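Local coordinates for protein ApRick protease (Rickettsia conorii, PDB 5C9F) that is a retropepsin-like aspartic protease, probably cleaving peptide bonds as an aspartic-type endopeptidase, here represented by its C-terminal protease part, at residues A[58-63]-A[74-79]. Residues are numbered along the deposited sequence; the frame is centred on the assembly and turned at random.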
loop_
_atom_site.group_PDB
_atom_site.type_symbol
_atom_site.label_atom_id
_atom_site.label_comp_id
_atom_site.label_asym_id
_atom_site.label_seq_id
_atom_site.Cartn_x
_atom_site.Cartn_y
_atom_site.Cartn_z
ATOM N N THR A 58 27.372 27.283 -20.897
ATOM C CA THR A 58 28.301 27.387 -22.036
ATOM C C THR A 58 28.849 26.031 -22.519
ATOM O O THR A 58 29.299 25.942 -23.654
ATOM C CB THR A 58 29.519 28.287 -21.713
ATOM O OG1 THR A 58 30.397 27.614 -20.784
ATOM C CG2 THR A 58 29.056 29.603 -21.126
ATOM N N LYS A 59 28.850 25.001 -21.669
ATOM C CA LYS A 59 29.346 23.661 -22.039
ATOM C C LYS A 59 28.268 22.807 -22.661
ATOM O O LYS A 59 28.562 21.830 -23.337
ATOM C CB LYS A 59 29.879 22.861 -20.830
ATOM C CG LYS A 59 30.821 23.593 -19.904
ATOM C CD LYS A 59 32.237 23.614 -20.413
ATOM C CE LYS A 59 33.145 24.179 -19.335
ATOM N NZ LYS A 59 34.554 24.223 -19.788
ATOM N N LEU A 60 27.018 23.127 -22.388
ATOM C CA LEU A 60 25.905 22.338 -22.921
ATOM C C LEU A 60 25.926 22.512 -24.427
ATOM O O LEU A 60 26.256 23.573 -24.927
ATOM C CB LEU A 60 24.613 22.834 -22.380
ATOM C CG LEU A 60 24.354 22.654 -20.876
ATOM C CD1 LEU A 60 23.015 23.275 -20.533
ATOM C CD2 LEU A 60 24.332 21.190 -20.505
ATOM N N LYS A 61 25.605 21.470 -25.144
ATOM C CA LYS A 61 25.469 21.601 -26.584
ATOM C C LYS A 61 23.957 21.596 -26.890
ATOM O O LYS A 61 23.235 20.687 -26.503
ATOM C CB LYS A 61 26.257 20.506 -27.310
ATOM C CG LYS A 61 26.218 19.136 -26.656
ATOM C CD LYS A 61 26.843 18.056 -27.527
ATOM C CE LYS A 61 26.979 16.750 -26.761
ATOM N NZ LYS A 61 27.920 15.824 -27.443
ATOM N N TYR A 62 23.520 22.637 -27.576
ATOM C CA TYR A 62 22.108 22.863 -27.879
ATOM C C TYR A 62 21.811 22.180 -29.193
ATOM O O TYR A 62 21.610 22.798 -30.217
ATOM C CB TYR A 62 21.796 24.359 -27.901
ATOM C CG TYR A 62 21.763 24.956 -26.531
ATOM C CD1 TYR A 62 22.928 25.160 -25.798
ATOM C CD2 TYR A 62 20.545 25.259 -25.920
ATOM C CE1 TYR A 62 22.866 25.673 -24.498
ATOM C CE2 TYR A 62 20.472 25.773 -24.630
ATOM C CZ TYR A 62 21.619 25.973 -23.923
ATOM O OH TYR A 62 21.502 26.491 -22.669
ATOM N N THR A 63 21.755 20.859 -29.135
ATOM C CA THR A 63 21.591 20.057 -30.334
ATOM C C THR A 63 20.142 19.724 -30.656
ATOM O O THR A 63 19.863 19.239 -31.746
ATOM C CB THR A 63 22.337 18.731 -30.170
ATOM O OG1 THR A 63 21.918 18.097 -28.955
ATOM C CG2 THR A 63 23.831 18.985 -30.142
ATOM N N LYS A 74 15.580 26.026 -29.702
ATOM C CA LYS A 74 16.757 25.174 -29.447
ATOM C C LYS A 74 16.862 24.797 -27.950
ATOM O O LYS A 74 16.553 25.598 -27.063
ATOM C CB LYS A 74 18.043 25.873 -29.938
ATOM C CG LYS A 74 18.060 26.094 -31.439
ATOM C CD LYS A 74 18.008 24.780 -32.176
ATOM C CE LYS A 74 19.213 23.921 -31.974
ATOM N NZ LYS A 74 20.514 24.585 -32.176
ATOM N N ALA A 75 17.318 23.583 -27.688
ATOM C CA ALA A 75 17.574 23.103 -26.344
ATOM C C ALA A 75 18.753 22.127 -26.234
ATOM O O ALA A 75 19.102 21.425 -27.203
ATOM C CB ALA A 75 16.286 22.492 -25.755
ATOM N N ALA A 76 19.356 22.076 -25.054
ATOM C CA ALA A 76 20.407 21.111 -24.732
ATOM C C ALA A 76 19.787 20.011 -23.906
ATOM O O ALA A 76 19.154 20.273 -22.868
ATOM C CB ALA A 76 21.543 21.768 -23.951
ATOM N N PRO A 77 19.957 18.760 -24.336
ATOM C CA PRO A 77 19.460 17.642 -23.544
ATOM C C PRO A 77 20.310 17.426 -22.314
ATOM O O PRO A 77 21.498 17.621 -22.384
ATOM C CB PRO A 77 19.583 16.442 -24.508
ATOM C CG PRO A 77 20.608 16.853 -25.492
ATOM C CD PRO A 77 20.505 18.328 -25.634
ATOM N N ILE A 78 19.682 17.056 -21.194
ATOM C CA ILE A 78 20.371 16.738 -19.961
ATOM C C ILE A 78 19.716 15.525 -19.350
ATOM O O ILE A 78 18.605 15.159 -19.710
ATOM C CB ILE A 78 20.349 17.901 -18.965
ATOM C CG1 ILE A 78 18.896 18.344 -18.688
ATOM C CG2 ILE A 78 21.180 19.099 -19.503
ATOM C CD1 ILE A 78 18.753 19.309 -17.557
ATOM N N THR A 79 20.396 14.950 -18.372
ATOM C CA THR A 79 19.838 13.887 -17.529
ATOM C C THR A 79 19.950 14.270 -16.055
ATOM O O THR A 79 20.966 14.748 -15.626
ATOM C CB THR A 79 20.578 12.568 -17.771
ATOM O OG1 THR A 79 20.432 12.224 -19.152
ATOM C CG2 THR A 79 20.007 11.471 -16.908
#
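Ala76 shows how a single methyl group can seat an aromatic ring: its CB lies 3.9 Å from the centroid of the Tyr62 ring and only 3° off the ring normal, a CH-pi contact over the centre of one face. Ala76 CB is also hemmed in by Leu60 CB at 3.6 Å and by Lys61 O at 3.2 Å, which makes it the tightly packed heart of the contact. Tyr62 CG is anti to its carbonyl carbon (chi1 -74°); the ring's CD2 comes within 3.5 Å of Ala76 N. Further along, Leu60 CD2 meets Ile78 CG2 at 3.9 Å. Tyr62 is the centre of an inverse gamma turn, closed by a weak bond from Thr63 N to Lys61 O, and Tyr62 CA makes a CA-H...O contact of 3.4 Å with Ala75 O.

On the exposed side, the touch of Thr63 OG1 on Pro77 CD at 3.6 Å is looser, but the Lys74 chain, bent at chi2, chi3 and chi4, curls back so that Lys74 NZ donates a hydrogen bond to Tyr62 O (2.9 Å), the one such bond between the two segments, almost in line with the carbonyl (163°). Within the retropepsin-like domain, the loop from helix 47-52 thus folds onto strand 71-84 just before entering strand 64-68, whose Arg64 shares backbone hydrogen bonding with Ala75; strand 88-97 is backbone hydrogen-bonded to Ala76 and Ile78 and supplies Val96 to Leu60 and Tyr62.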